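Local coordinates for protein importin-95 (PDB 4XRI) that probably carries protein cargo from the cytoplasm into the nucleus as an importin-beta transport receptor and probably binds a small GTPase, at residues F42-L53 with A66-F74; F273-K281 with A328-L339. The protein carries 2 engineered substitutions. All blocks are in the same frame, centred on the assembly; numbering follows the deposited sequence.

Interaction 1: F42-L53 with A66-F74; sequences FSQYLLTLVQAL and AGIALKNAF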
# COMPACT_ATOMS: atom_id res chain seq x y z
N PHE A 42 -8.63 11.97 38.14
CA PHE A 42 -7.95 12.42 36.93
C PHE A 42 -7.15 13.70 37.16
O PHE A 42 -6.02 13.82 36.67
CB PHE A 42 -8.97 12.63 35.81
CG PHE A 42 -8.35 12.98 34.49
CD1 PHE A 42 -7.58 12.06 33.80
CD2 PHE A 42 -8.53 14.24 33.94
CE1 PHE A 42 -7.01 12.38 32.59
CE2 PHE A 42 -7.96 14.57 32.72
CZ PHE A 42 -7.20 13.64 32.05
N SER A 43 -7.73 14.64 37.90
CA SER A 43 -7.06 15.91 38.18
C SER A 43 -5.78 15.71 38.98
O SER A 43 -4.75 16.30 38.67
CB SER A 43 -8.01 16.85 38.93
OG SER A 43 -9.09 17.23 38.10
N GLN A 44 -5.86 14.87 40.01
CA GLN A 44 -4.70 14.60 40.86
C GLN A 44 -3.63 13.86 40.08
O GLN A 44 -2.43 14.04 40.31
CB GLN A 44 -5.11 13.80 42.09
CG GLN A 44 -4.28 14.09 43.33
CD GLN A 44 -4.44 15.53 43.80
OE1 GLN A 44 -5.43 16.19 43.51
NE2 GLN A 44 -3.45 16.01 44.54
N TYR A 45 -4.07 13.02 39.14
CA TYR A 45 -3.18 12.32 38.23
C TYR A 45 -2.40 13.33 37.39
O TYR A 45 -1.18 13.20 37.22
CB TYR A 45 -3.98 11.37 37.33
CG TYR A 45 -3.18 10.61 36.30
CD1 TYR A 45 -2.24 9.66 36.68
CD2 TYR A 45 -3.39 10.81 34.94
CE1 TYR A 45 -1.51 8.95 35.74
CE2 TYR A 45 -2.67 10.10 33.99
CZ TYR A 45 -1.74 9.17 34.40
OH TYR A 45 -1.02 8.47 33.46
N LEU A 46 -3.10 14.34 36.89
CA LEU A 46 -2.48 15.39 36.09
C LEU A 46 -1.46 16.19 36.90
O LEU A 46 -0.34 16.42 36.45
CB LEU A 46 -3.54 16.34 35.52
CG LEU A 46 -4.56 15.74 34.56
CD1 LEU A 46 -5.37 16.84 33.88
CD2 LEU A 46 -3.88 14.85 33.53
N LEU A 47 -1.86 16.60 38.10
CA LEU A 47 -1.00 17.36 38.99
C LEU A 47 0.28 16.61 39.33
O LEU A 47 1.38 17.15 39.23
CB LEU A 47 -1.74 17.72 40.27
CG LEU A 47 -2.69 18.91 40.17
CD1 LEU A 47 -3.45 19.10 41.47
CD2 LEU A 47 -1.90 20.16 39.83
N THR A 48 0.11 15.35 39.75
CA THR A 48 1.23 14.50 40.10
C THR A 48 2.25 14.40 38.97
O THR A 48 3.45 14.55 39.18
CB THR A 48 0.77 13.08 40.47
OG1 THR A 48 -0.17 13.15 41.55
CG2 THR A 48 1.95 12.22 40.89
N LEU A 49 1.74 14.18 37.76
CA LEU A 49 2.58 13.99 36.59
C LEU A 49 3.31 15.27 36.18
O LEU A 49 4.50 15.23 35.86
CB LEU A 49 1.75 13.47 35.42
CG LEU A 49 1.35 12.00 35.49
CD1 LEU A 49 0.55 11.62 34.26
CD2 LEU A 49 2.58 11.13 35.63
N VAL A 50 2.61 16.39 36.18
CA VAL A 50 3.22 17.65 35.77
C VAL A 50 4.23 18.12 36.81
O VAL A 50 5.21 18.80 36.48
CB VAL A 50 2.16 18.75 35.52
CG1 VAL A 50 1.55 19.26 36.83
CG2 VAL A 50 2.77 19.91 34.73
N GLN A 51 4.01 17.75 38.07
CA GLN A 51 4.93 18.12 39.14
C GLN A 51 6.22 17.32 39.01
O GLN A 51 7.32 17.85 39.21
CB GLN A 51 4.30 17.90 40.51
CG GLN A 51 3.40 19.04 40.96
CD GLN A 51 2.74 18.78 42.29
OE1 GLN A 51 2.31 17.66 42.58
NE2 GLN A 51 2.65 19.81 43.13
N ALA A 52 6.08 16.04 38.67
CA ALA A 52 7.23 15.16 38.46
C ALA A 52 8.01 15.60 37.23
O ALA A 52 9.23 15.44 37.16
CB ALA A 52 6.79 13.72 38.33
N LEU A 53 7.30 16.15 36.26
CA LEU A 53 7.91 16.69 35.06
C LEU A 53 8.71 17.95 35.37
O LEU A 53 9.78 18.19 34.80
CB LEU A 53 6.85 16.98 34.00
CG LEU A 53 7.24 17.86 32.81
CD1 LEU A 53 8.33 17.20 31.98
CD2 LEU A 53 6.02 18.18 31.95
N ALA A 66 7.15 11.16 32.78
CA ALA A 66 6.04 11.86 33.42
C ALA A 66 5.32 12.75 32.42
O ALA A 66 4.09 12.78 32.36
CB ALA A 66 6.53 12.67 34.60
N GLY A 67 6.10 13.48 31.63
CA GLY A 67 5.56 14.39 30.63
C GLY A 67 4.80 13.66 29.54
O GLY A 67 3.76 14.13 29.08
N ILE A 68 5.33 12.52 29.12
CA ILE A 68 4.68 11.72 28.08
C ILE A 68 3.35 11.17 28.59
O ILE A 68 2.34 11.22 27.89
CB ILE A 68 5.57 10.54 27.62
CG1 ILE A 68 6.86 11.07 27.02
CG2 ILE A 68 4.83 9.68 26.61
CD1 ILE A 68 6.66 12.14 25.98
N ALA A 69 3.37 10.64 29.81
CA ALA A 69 2.16 10.12 30.44
C ALA A 69 1.11 11.20 30.59
O ALA A 69 -0.08 10.96 30.36
CB ALA A 69 2.50 9.52 31.81
N LEU A 70 1.55 12.40 30.96
CA LEU A 70 0.68 13.56 31.09
C LEU A 70 0.05 13.92 29.75
O LEU A 70 -1.15 14.15 29.66
CB LEU A 70 1.46 14.75 31.65
CG LEU A 70 0.70 16.07 31.79
CD1 LEU A 70 -0.46 15.94 32.75
CD2 LEU A 70 1.66 17.17 32.24
N LYS A 71 0.89 13.97 28.72
CA LYS A 71 0.43 14.23 27.36
C LYS A 71 -0.63 13.22 26.94
O LYS A 71 -1.66 13.58 26.36
CB LYS A 71 1.61 14.20 26.38
CG LYS A 71 1.24 14.47 24.93
CD LYS A 71 1.15 13.19 24.11
CE LYS A 71 2.48 12.44 24.08
NZ LYS A 71 2.40 11.22 23.23
N ASN A 72 -0.37 11.95 27.23
CA ASN A 72 -1.27 10.87 26.85
C ASN A 72 -2.55 10.83 27.67
O ASN A 72 -3.48 10.08 27.36
CB ASN A 72 -0.56 9.52 26.96
CG ASN A 72 0.48 9.32 25.88
OD1 ASN A 72 0.42 9.93 24.82
ND2 ASN A 72 1.45 8.45 26.15
N ALA A 73 -2.60 11.64 28.72
CA ALA A 73 -3.77 11.65 29.60
C ALA A 73 -4.94 12.37 28.94
O ALA A 73 -6.09 12.17 29.33
CB ALA A 73 -3.43 12.30 30.93
N PHE A 74 -4.65 13.20 27.95
CA PHE A 74 -5.70 13.91 27.23
C PHE A 74 -5.35 14.12 25.76
O PHE A 74 -5.71 15.13 25.16
CB PHE A 74 -5.98 15.26 27.90
CG PHE A 74 -4.74 16.03 28.26
CD1 PHE A 74 -4.14 16.88 27.35
CD2 PHE A 74 -4.19 15.92 29.53
CE1 PHE A 74 -3.01 17.59 27.68
CE2 PHE A 74 -3.05 16.63 29.87
CZ PHE A 74 -2.46 17.47 28.94
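Phe42 sets the edge of its ring against the Ala73 carbonyl: CZ lies 3.3 Å from Ala73 O, near the ring plane, and CE1 reaches Ala73 CB. Its CG stands anti to the backbone N (chi1 -175°), which swings the ring across toward Ala73, while Leu46 CD2 of its own helix lies over one face, offset toward the rim. Leucine in place of Phe42 would probably lose the flat edge at Ala73 O and uncover one side of the Leu46 methyl. Tyr45 likewise presents an edge, CE2 at 3.8 Å from Ala73 CB, and Leu49 CD1 lies over one of its faces, toward the rim. The Phe74 ring receives Leu46 CD2 at its edge; beyond the pair it also meets the ring of Trp89.

Aliphatic packing fills the rest. Leu46 and Leu70 cross at about a right angle, with CD2 of Leu46 3.7 Å from CD1 of Leu70. The other branch of Leu70, CD2, lies 3.7 Å from Val50 CB. Leu49 CD1 lies over the backbone, 3.5 Å from Leu70 N. Near Leu49 and Ala66, whose CA atoms are the nearest across the pair, small residues of 66-74 face the other helix: Ala66 CB sits 3.5 Å from Leu49 O and also touches Ala52 CB, and Leu53 CD2 lies 4.0 Å from Gly67 CA.

No hydrogen bond joins the segments, whose axes approach to 8.2 Å at -148°. Such a largely buried apolar seam between successive antiparallel helices is characteristic of the helical hairpins of HEAT-repeat proteins, here within the importin-beta N-terminal domain.

Interaction 2: F273-K281 with A328-L339; sequences FGLTILGMK and ATNEVVPVLLQL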
# COMPACT_ATOMS: atom_id res chain seq x y z
N PHE A 273 20.68 23.29 -6.52
CA PHE A 273 21.48 22.43 -7.37
C PHE A 273 22.83 22.14 -6.73
O PHE A 273 23.17 20.99 -6.47
CB PHE A 273 21.67 23.08 -8.75
CG PHE A 273 22.16 22.14 -9.81
CD1 PHE A 273 22.67 22.63 -11.00
CD2 PHE A 273 22.11 20.77 -9.63
CE1 PHE A 273 23.13 21.78 -11.98
CE2 PHE A 273 22.56 19.91 -10.62
CZ PHE A 273 23.07 20.42 -11.80
N GLY A 274 23.59 23.20 -6.47
CA GLY A 274 24.91 23.08 -5.89
C GLY A 274 24.91 22.60 -4.45
O GLY A 274 25.75 21.80 -4.06
N LEU A 275 23.96 23.09 -3.67
CA LEU A 275 23.86 22.72 -2.26
C LEU A 275 23.65 21.23 -2.06
O LEU A 275 24.31 20.60 -1.23
CB LEU A 275 22.73 23.49 -1.57
CG LEU A 275 22.96 24.97 -1.30
CD1 LEU A 275 21.73 25.58 -0.67
CD2 LEU A 275 24.17 25.16 -0.40
N THR A 276 22.73 20.66 -2.83
CA THR A 276 22.40 19.25 -2.70
C THR A 276 23.50 18.36 -3.28
O THR A 276 23.70 17.24 -2.81
CB THR A 276 21.06 18.92 -3.37
OG1 THR A 276 21.09 19.33 -4.75
CG2 THR A 276 19.93 19.66 -2.67
N ILE A 277 24.20 18.86 -4.28
CA ILE A 277 25.37 18.17 -4.82
C ILE A 277 26.43 18.03 -3.74
O ILE A 277 26.98 16.95 -3.52
CB ILE A 277 25.96 18.91 -6.04
CG1 ILE A 277 25.10 18.66 -7.28
CG2 ILE A 277 27.39 18.46 -6.30
CD1 ILE A 277 25.45 19.56 -8.45
N LEU A 278 26.69 19.14 -3.05
CA LEU A 278 27.62 19.15 -1.92
C LEU A 278 27.14 18.23 -0.81
O LEU A 278 27.93 17.52 -0.20
CB LEU A 278 27.80 20.58 -1.38
CG LEU A 278 28.46 21.63 -2.28
CD1 LEU A 278 28.55 22.95 -1.54
CD2 LEU A 278 29.83 21.16 -2.73
N GLY A 279 25.83 18.25 -0.56
CA GLY A 279 25.24 17.44 0.49
C GLY A 279 25.39 15.95 0.25
O GLY A 279 25.67 15.19 1.18
N MET A 280 25.21 15.53 -1.00
CA MET A 280 25.32 14.12 -1.36
C MET A 280 26.74 13.60 -1.20
O MET A 280 26.95 12.41 -0.97
CB MET A 280 24.85 13.90 -2.80
CG MET A 280 23.36 14.09 -3.00
SD MET A 280 22.86 13.79 -4.71
CE MET A 280 23.43 12.11 -4.93
N LYS A 281 27.71 14.49 -1.32
CA LYS A 281 29.12 14.10 -1.26
C LYS A 281 29.70 14.31 0.14
O LYS A 281 30.91 14.21 0.34
CB LYS A 281 29.93 14.90 -2.29
CG LYS A 281 29.43 14.73 -3.71
CD LYS A 281 30.22 15.60 -4.68
CE LYS A 281 31.67 15.16 -4.74
NZ LYS A 281 31.82 13.80 -5.33
N ALA A 328 19.83 18.04 -14.20
CA ALA A 328 20.82 17.73 -13.16
C ALA A 328 21.55 16.41 -13.39
O ALA A 328 22.46 16.08 -12.63
CB ALA A 328 20.14 17.71 -11.80
N THR A 329 21.16 15.68 -14.43
CA THR A 329 21.67 14.34 -14.70
C THR A 329 23.19 14.23 -14.63
O THR A 329 23.73 13.37 -13.93
CB THR A 329 21.22 13.85 -16.09
OG1 THR A 329 19.79 13.77 -16.14
CG2 THR A 329 21.80 12.47 -16.38
N ASN A 330 23.88 15.10 -15.36
CA ASN A 330 25.34 15.01 -15.48
C ASN A 330 26.09 15.26 -14.17
O ASN A 330 27.27 14.92 -14.06
CB ASN A 330 25.84 15.99 -16.55
CG ASN A 330 25.46 15.55 -17.95
OD1 ASN A 330 25.18 14.38 -18.19
ND2 ASN A 330 25.45 16.50 -18.88
N GLU A 331 25.42 15.86 -13.20
CA GLU A 331 26.05 16.16 -11.92
C GLU A 331 25.66 15.15 -10.84
O GLU A 331 26.50 14.70 -10.06
CB GLU A 331 25.70 17.58 -11.47
CG GLU A 331 26.00 18.66 -12.50
CD GLU A 331 27.48 18.90 -12.70
OE1 GLU A 331 28.30 18.37 -11.92
OE2 GLU A 331 27.83 19.64 -13.65
N VAL A 332 24.38 14.80 -10.80
CA VAL A 332 23.84 13.99 -9.71
C VAL A 332 24.03 12.49 -9.92
O VAL A 332 24.39 11.77 -8.98
CB VAL A 332 22.33 14.28 -9.52
CG1 VAL A 332 21.73 13.36 -8.47
CG2 VAL A 332 22.13 15.74 -9.13
N VAL A 333 23.79 12.01 -11.13
CA VAL A 333 23.87 10.57 -11.41
C VAL A 333 25.28 9.99 -11.17
O VAL A 333 25.40 8.93 -10.56
CB VAL A 333 23.42 10.25 -12.85
CG1 VAL A 333 23.69 8.79 -13.19
CG2 VAL A 333 21.94 10.57 -13.03
N PRO A 334 26.35 10.67 -11.66
CA PRO A 334 27.67 10.12 -11.32
C PRO A 334 27.92 10.02 -9.81
O PRO A 334 28.64 9.12 -9.38
CB PRO A 334 28.63 11.13 -11.96
CG PRO A 334 27.89 11.66 -13.12
CD PRO A 334 26.46 11.76 -12.65
N VAL A 335 27.34 10.92 -9.03
CA VAL A 335 27.49 10.88 -7.58
C VAL A 335 26.75 9.68 -6.99
O VAL A 335 27.25 8.99 -6.10
CB VAL A 335 26.99 12.17 -6.91
CG1 VAL A 335 26.98 12.03 -5.40
CG2 VAL A 335 27.86 13.35 -7.32
N LEU A 336 25.54 9.44 -7.51
CA LEU A 336 24.74 8.30 -7.08
C LEU A 336 25.47 6.99 -7.34
O LEU A 336 25.50 6.10 -6.49
CB LEU A 336 23.39 8.30 -7.80
CG LEU A 336 22.36 9.32 -7.32
CD1 LEU A 336 21.15 9.30 -8.22
CD2 LEU A 336 21.98 9.02 -5.88
N LEU A 337 26.04 6.87 -8.53
CA LEU A 337 26.81 5.69 -8.92
C LEU A 337 28.00 5.48 -7.99
O LEU A 337 28.33 4.35 -7.64
CB LEU A 337 27.28 5.82 -10.37
CG LEU A 337 26.14 5.92 -11.38
CD1 LEU A 337 26.63 6.35 -12.75
CD2 LEU A 337 25.41 4.59 -11.47
N GLN A 338 28.64 6.58 -7.61
CA GLN A 338 29.76 6.55 -6.68
C GLN A 338 29.30 6.03 -5.32
O GLN A 338 30.03 5.30 -4.64
CB GLN A 338 30.38 7.94 -6.55
CG GLN A 338 31.86 7.93 -6.21
CD GLN A 338 32.43 9.33 -6.11
OE1 GLN A 338 31.70 10.31 -5.96
NE2 GLN A 338 33.76 9.43 -6.19
N LEU A 339 28.09 6.42 -4.93
CA LEU A 339 27.54 6.01 -3.64
C LEU A 339 27.14 4.54 -3.63
O LEU A 339 27.03 3.93 -2.57
CB LEU A 339 26.32 6.87 -3.29
CG LEU A 339 26.62 8.32 -2.90
CD1 LEU A 339 25.33 9.08 -2.64
CD2 LEU A 339 27.53 8.36 -1.68
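Ala328 meets the ring of Phe273 where segments 273-280 of helix 265-280 and 328-339 of helix 324-340 run nearly parallel, 11° apart, side by side in the all-helical HEAT-repeat solenoid, with helix 285-310 between them along the chain. Its CB lies 3.5 Å from Phe273 CE2, approaching the ring obliquely; Trp295 of helix 285-310 also touches this alanine.

One turn on, Glu331 uses its aliphatic part: CG is 3.5 Å from Phe273 CZ, and CB is 3.6 Å from Ile277 CD1. A bend at chi2 turns its carboxylate away from the line of CB and CG, and the carboxylate plane stands 78° from that of the ring. Val332 splits its two methyls, CG2 toward the edge of the Phe273 ring and CG1 3.9 Å from Met280 SD.

Val335 then puts CG1 against Met280 CE, while both its methyls meet Lys281 CG. Leu336 starts away from helix 265-280, yet its CD2 reaches 3.5 Å from Met280 CE. On the solvent side Gln338 OE1 lies 3.5 Å from Lys281 NZ, too loosely to count as a hydrogen bond. Leu339 closes the series with CD1 near Met280 O.

Met280 is thus a knob in a hole lined by Val332, Val335, Leu336 and Leu339. Its chain runs extended to SD, then bends at chi3 (58°), carrying the terminal CE between Val335 CG1 and Leu336 CD2.

The two contacts follow one another along the chain, interaction 1 closing before interaction 2 opens, and share no helix. Their centres are 48 Å apart and their nearest atoms about 31 Å, with other helices of the solenoid occupying the intervening sequence. Interaction 1 joins the consecutive helices 42-54 and 60-72 in antiparallel fashion; interaction 2 joins helices 265-280 and 324-340, nearly parallel, with helix 285-310 between them in sequence. One contact is thus made by helices adjacent along the chain, the other by helices that skip one. Neither has a hydrogen bond across it, and apolar side chains dominate both seams of this all-helical transport receptor.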